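Local coordinates for protein alanine racemase (Acinetobacter baumannii, PDB 4QHR) that belongs to the alanine racemase family and pairs an N-terminal TIM-barrel domain with a C-terminal beta domain, assembling from two subunits, at residues Asn50-Leu60 with Gln73-Phe82. Sequence-based numbering, arbitrary orientation.
Sequences NASDAFGVACL and QPVTLIEGVF
F55 bonds to P74 and T76, the residues on either side of V75 in sequence, and V57 bonds likewise to T76 and I78 around L77. F55 N donates to P74 O, and F55 O accepts from T76 N at 2.8 Å. V57 N then donates to T76 O, and V57 O takes I78 N at 2.9 Å in a nearly straight bond (N-H...O 173°). Before the strands, Q73 NE2 donates to N50 O at 3.2 Å. This bond lies in the carbonyl plane, on a lone pair, and close to the plane of the Q73 amide. Beyond the strands, one water bridges A58 O to E79 N and G80 O. A second links L60 N to the same G80 O. Strands 54-57 and 75-77 are parallel neighbours in the N-terminal TIM barrel. Helix 60-68 joins them as a beta-alpha-beta unit. The side chains of F55, V57, V75 and L77 point to the helix face of the sheet. V57 CG2 sits tightly against L77 CD2 (3.5 Å), the two side chains lying side by side. I66 of the helix packs on F55 and V57. The Q73 chain is bent at chi2 (82°), which turns its amide toward F55 obliquely. F55 CE2 meets Q73 CD at 3.5 Å, with ring and amide planes 56° apart. At the far end, A58 O lies in the plane of the F82 ring, at its edge. R2 of the second subunit packs on F82 and C59.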
ATOM      1  N   ASN A  50     -21.607  -0.708  15.189  1.00 13.23           N
ATOM      2  CA  ASN A  50     -22.900  -1.383  15.102  1.00 16.18           C
ATOM      3  C   ASN A  50     -24.133  -0.522  15.304  1.00 16.52           C
ATOM      4  O   ASN A  50     -25.223  -0.909  14.886  1.00 20.01           O
ATOM      5  CB  ASN A  50     -22.947  -2.637  15.985  1.00 17.76           C
ATOM      6  CG  ASN A  50     -22.959  -2.339  17.436  1.00 20.94           C
ATOM      7  OD1 ASN A  50     -23.389  -1.285  17.875  1.00 27.05           O
ATOM      8  ND2 ASN A  50     -22.464  -3.270  18.218  1.00 24.91           N
ATOM      9  N   ALA A  51     -23.985   0.629  15.926  1.00 15.96           N
ATOM     10  CA  ALA A  51     -25.095   1.568  16.033  1.00 16.36           C
ATOM     11  C   ALA A  51     -25.437   2.270  14.723  1.00 15.42           C
ATOM     12  O   ALA A  51     -26.398   3.000  14.684  1.00 17.57           O
ATOM     13  CB  ALA A  51     -24.806   2.601  17.062  1.00 15.85           C
ATOM     14  N   SER A  52     -24.633   2.091  13.686  1.00 13.19           N
ATOM     15  CA  SER A  52     -24.951   2.595  12.390  1.00 11.79           C
ATOM     16  C   SER A  52     -26.305   2.025  11.904  1.00 10.90           C
ATOM     17  O   SER A  52     -26.635   0.865  12.161  1.00 10.20           O
ATOM     18  CB  SER A  52     -23.839   2.165  11.398  1.00 11.52           C
ATOM     19  OG  SER A  52     -22.534   2.539  11.832  1.00 11.56           O
ATOM     20  N   ASP A  53     -27.060   2.856  11.206  1.00  9.65           N
ATOM     21  CA  ASP A  53     -28.296   2.476  10.580  1.00  9.51           C
ATOM     22  C   ASP A  53     -28.059   1.633   9.332  1.00  8.88           C
ATOM     23  O   ASP A  53     -28.891   0.749   8.969  1.00  9.26           O
ATOM     24  CB  ASP A  53     -29.036   3.725  10.158  1.00  9.81           C
ATOM     25  CG  ASP A  53     -29.442   4.557  11.316  1.00 10.43           C
ATOM     26  OD1 ASP A  53     -30.386   4.167  11.959  1.00  9.93           O
ATOM     27  OD2 ASP A  53     -28.861   5.634  11.557  1.00 10.89           O
ATOM     28  N   ALA A  54     -26.960   1.925   8.657  1.00  8.13           N
ATOM     29  CA  ALA A  54     -26.522   1.183   7.441  1.00  7.85           C
ATOM     30  C   ALA A  54     -24.985   1.207   7.298  1.00  7.71           C
ATOM     31  O   ALA A  54     -24.322   2.028   7.891  1.00  7.58           O
ATOM     32  CB  ALA A  54     -27.149   1.761   6.177  1.00  7.95           C
ATOM     33  N   PHE A  55     -24.453   0.266   6.532  1.00  7.95           N
ATOM     34  CA  PHE A  55     -23.064   0.251   6.121  1.00  8.29           C
ATOM     35  C   PHE A  55     -23.007   0.483   4.623  1.00  7.86           C
ATOM     36  O   PHE A  55     -23.743  -0.154   3.831  1.00  8.24           O
ATOM     37  CB  PHE A  55     -22.387  -1.078   6.447  1.00  8.57           C
ATOM     38  CG  PHE A  55     -22.257  -1.355   7.905  1.00  8.97           C
ATOM     39  CD1 PHE A  55     -21.565  -0.477   8.742  1.00  9.48           C
ATOM     40  CD2 PHE A  55     -22.819  -2.507   8.471  1.00  9.46           C
ATOM     41  CE1 PHE A  55     -21.434  -0.730  10.121  1.00  9.46           C
ATOM     42  CE2 PHE A  55     -22.657  -2.772   9.848  1.00  9.63           C
ATOM     43  CZ  PHE A  55     -21.978  -1.882  10.671  1.00  9.48           C
ATOM     44  N   GLY A  56     -22.149   1.391   4.201  1.00  7.28           N
ATOM     45  CA  GLY A  56     -21.900   1.631   2.759  1.00  7.02           C
ATOM     46  C   GLY A  56     -20.618   0.989   2.247  1.00  6.82           C
ATOM     47  O   GLY A  56     -19.549   1.141   2.877  1.00  6.72           O
ATOM     48  N   VAL A  57     -20.692   0.309   1.099  1.00  6.72           N
ATOM     49  CA  VAL A  57     -19.547  -0.430   0.530  1.00  6.90           C
ATOM     50  C   VAL A  57     -19.411  -0.091  -0.965  1.00  7.25           C
ATOM     51  O   VAL A  57     -20.382   0.388  -1.598  1.00  7.31           O
ATOM     52  CB  VAL A  57     -19.688  -1.950   0.667  1.00  6.89           C
ATOM     53  CG1 VAL A  57     -19.741  -2.355   2.122  1.00  7.07           C
ATOM     54  CG2 VAL A  57     -20.954  -2.498  -0.019  1.00  7.00           C
ATOM     55  N   ALA A  58     -18.241  -0.375  -1.526  1.00  7.42           N
ATOM     56  CA  ALA A  58     -17.969  -0.091  -2.941  1.00  7.48           C
ATOM     57  C   ALA A  58     -18.498  -1.187  -3.878  1.00  7.54           C
ATOM     58  O   ALA A  58     -18.736  -0.936  -5.058  1.00  7.44           O
ATOM     59  CB  ALA A  58     -16.504   0.127  -3.151  1.00  7.51           C
ATOM     60  N   CYS A  59     -18.686  -2.406  -3.374  1.00  7.50           N
ATOM     61  CA  CYS A  59     -19.097  -3.492  -4.258  1.00  7.80           C
ATOM     62  C   CYS A  59     -19.757  -4.626  -3.501  1.00  8.11           C
ATOM     63  O   CYS A  59     -19.686  -4.728  -2.255  1.00  7.77           O
ATOM     64  CB  CYS A  59     -17.919  -4.017  -5.108  1.00  8.03           C
ATOM     65  SG  CYS A  59     -16.519  -4.624  -4.119  1.00  8.99           S
ATOM     66  N   LEU A  60     -20.375  -5.516  -4.273  1.00  8.86           N
ATOM     67  CA  LEU A  60     -21.084  -6.653  -3.676  1.00  9.27           C
ATOM     68  C   LEU A  60     -20.194  -7.466  -2.749  1.00  9.42           C
ATOM     69  O   LEU A  60     -20.638  -7.928  -1.687  1.00  9.38           O
ATOM     70  CB  LEU A  60     -21.566  -7.581  -4.791  1.00  9.56           C
ATOM     71  CG  LEU A  60     -22.357  -8.835  -4.436  1.00 10.24           C
ATOM     72  CD1 LEU A  60     -23.713  -8.409  -3.882  1.00 10.44           C
ATOM     73  CD2 LEU A  60     -22.514  -9.690  -5.689  1.00 10.42           C
ATOM     74  N   GLN A  73     -27.081  -5.545   9.520  1.00 12.62           N
ATOM     75  CA  GLN A  73     -27.464  -4.194   9.135  1.00 12.57           C
ATOM     76  C   GLN A  73     -27.758  -4.023   7.636  1.00 11.42           C
ATOM     77  O   GLN A  73     -27.176  -4.691   6.789  1.00 10.84           O
ATOM     78  CB  GLN A  73     -26.368  -3.157   9.516  1.00 12.77           C
ATOM     79  CG  GLN A  73     -26.241  -2.867  11.005  1.00 13.06           C
ATOM     80  CD  GLN A  73     -25.412  -3.876  11.769  1.00 13.47           C
ATOM     81  OE1 GLN A  73     -25.051  -4.955  11.279  1.00 14.35           O
ATOM     82  NE2 GLN A  73     -25.120  -3.548  12.999  1.00 14.04           N
ATOM     83  N   PRO A  74     -28.661  -3.103   7.302  1.00 10.95           N
ATOM     84  CA  PRO A  74     -28.779  -2.695   5.920  1.00 10.32           C
ATOM     85  C   PRO A  74     -27.386  -2.314   5.341  1.00  9.94           C
ATOM     86  O   PRO A  74     -26.564  -1.761   6.057  1.00 10.33           O
ATOM     87  CB  PRO A  74     -29.687  -1.472   5.985  1.00 10.69           C
ATOM     88  CG  PRO A  74     -30.559  -1.703   7.213  1.00 10.64           C
ATOM     89  CD  PRO A  74     -29.630  -2.413   8.174  1.00 10.75           C
ATOM     90  N   VAL A  75     -27.148  -2.673   4.083  1.00  8.95           N
ATOM     91  CA  VAL A  75     -25.879  -2.397   3.386  1.00  8.67           C
ATOM     92  C   VAL A  75     -26.278  -1.696   2.113  1.00  8.52           C
ATOM     93  O   VAL A  75     -27.217  -2.129   1.473  1.00  8.79           O
ATOM     94  CB  VAL A  75     -25.073  -3.670   3.070  1.00  8.34           C
ATOM     95  CG1 VAL A  75     -23.901  -3.355   2.138  1.00  8.38           C
ATOM     96  CG2 VAL A  75     -24.493  -4.251   4.329  1.00  8.14           C
ATOM     97  N   THR A  76     -25.589  -0.621   1.762  1.00  8.67           N
ATOM     98  CA  THR A  76     -25.818   0.074   0.499  1.00  8.58           C
ATOM     99  C   THR A  76     -24.627  -0.152  -0.431  1.00  8.19           C
ATOM    100  O   THR A  76     -23.467   0.089  -0.031  1.00  8.05           O
ATOM    101  CB  THR A  76     -26.078   1.549   0.721  1.00  9.14           C
ATOM    102  OG1 THR A  76     -27.291   1.677   1.473  1.00  9.70           O
ATOM    103  CG2 THR A  76     -26.296   2.242  -0.601  1.00  9.41           C
ATOM    104  N   LEU A  77     -24.890  -0.669  -1.634  1.00  7.62           N
ATOM    105  CA  LEU A  77     -23.845  -0.791  -2.658  1.00  7.48           C
ATOM    106  C   LEU A  77     -23.763   0.564  -3.335  1.00  7.65           C
ATOM    107  O   LEU A  77     -24.609   0.922  -4.184  1.00  6.89           O
ATOM    108  CB  LEU A  77     -24.130  -1.889  -3.685  1.00  7.53           C
ATOM    109  CG  LEU A  77     -24.511  -3.251  -3.054  1.00  7.43           C
ATOM    110  CD1 LEU A  77     -24.908  -4.288  -4.101  1.00  7.46           C
ATOM    111  CD2 LEU A  77     -23.402  -3.775  -2.130  1.00  7.47           C
ATOM    112  N   ILE A  78     -22.727   1.331  -2.982  1.00  7.93           N
ATOM    113  CA  ILE A  78     -22.729   2.770  -3.348  1.00  8.43           C
ATOM    114  C   ILE A  78     -22.448   3.055  -4.821  1.00  8.23           C
ATOM    115  O   ILE A  78     -22.589   4.172  -5.252  1.00  7.94           O
ATOM    116  CB  ILE A  78     -21.740   3.535  -2.421  1.00  9.04           C
ATOM    117  CG1 ILE A  78     -22.156   4.988  -2.127  1.00  9.63           C
ATOM    118  CG2 ILE A  78     -20.338   3.501  -2.979  1.00  9.46           C
ATOM    119  CD1 ILE A  78     -23.424   5.127  -1.298  1.00  9.94           C
ATOM    120  N   GLU A  79     -22.013   2.050  -5.593  1.00  8.40           N
ATOM    121  CA  GLU A  79     -21.841   2.166  -7.020  1.00  8.61           C
ATOM    122  C   GLU A  79     -22.790   1.253  -7.727  1.00  8.27           C
ATOM    123  O   GLU A  79     -22.684   1.100  -8.927  1.00  7.96           O
ATOM    124  CB  GLU A  79     -20.430   1.762  -7.407  1.00  9.29           C
ATOM    125  CG  GLU A  79     -19.343   2.574  -6.757  1.00 10.31           C
ATOM    126  CD  GLU A  79     -17.924   2.219  -7.304  1.00 11.70           C
ATOM    127  OE1 GLU A  79     -17.791   1.578  -8.392  1.00 12.19           O
ATOM    128  OE2 GLU A  79     -16.910   2.593  -6.640  1.00 12.93           O
ATOM    129  N   GLY A  80     -23.706   0.627  -6.973  1.00  8.00           N
ATOM    130  CA  GLY A  80     -24.651  -0.341  -7.556  1.00  7.93           C
ATOM    131  C   GLY A  80     -23.981  -1.622  -8.019  1.00  8.13           C
ATOM    132  O   GLY A  80     -22.885  -1.955  -7.562  1.00  7.95           O
ATOM    133  N   VAL A  81     -24.625  -2.338  -8.934  1.00  8.24           N
ATOM    134  CA  VAL A  81     -24.062  -3.608  -9.429  1.00  8.52           C
ATOM    135  C   VAL A  81     -23.294  -3.371 -10.730  1.00  8.92           C
ATOM    136  O   VAL A  81     -23.651  -2.470 -11.528  1.00  8.20           O
ATOM    137  CB  VAL A  81     -25.114  -4.700  -9.565  1.00  8.72           C
ATOM    138  CG1 VAL A  81     -25.794  -4.913  -8.206  1.00  8.94           C
ATOM    139  CG2 VAL A  81     -26.126  -4.388 -10.640  1.00  8.96           C
ATOM    140  N   PHE A  82     -22.280  -4.214 -10.930  1.00  9.01           N
ATOM    141  CA  PHE A  82     -21.392  -4.150 -12.085  1.00  9.73           C
ATOM    142  C   PHE A  82     -21.805  -5.143 -13.180  1.00 10.47           C
ATOM    143  O   PHE A  82     -21.472  -4.962 -14.338  1.00 10.71           O
ATOM    144  CB  PHE A  82     -19.912  -4.358 -11.627  1.00  9.65           C
ATOM    145  CG  PHE A  82     -19.478  -3.364 -10.593  1.00  9.24           C
ATOM    146  CD1 PHE A  82     -19.713  -3.608  -9.260  1.00  9.18           C
ATOM    147  CD2 PHE A  82     -18.900  -2.127 -10.966  1.00  9.34           C
ATOM    148  CE1 PHE A  82     -19.362  -2.672  -8.300  1.00  9.20           C
ATOM    149  CE2 PHE A  82     -18.520  -1.203 -10.021  1.00  9.23           C
ATOM    150  CZ  PHE A  82     -18.745  -1.467  -8.681  1.00  9.40           C
TER
HETATM  151  O   HOH W   1     -21.386  -0.791  -5.326  1.00  8.54           O
HETATM  152  O   HOH W   2     -21.622  -4.474  -6.603  1.00 13.09           O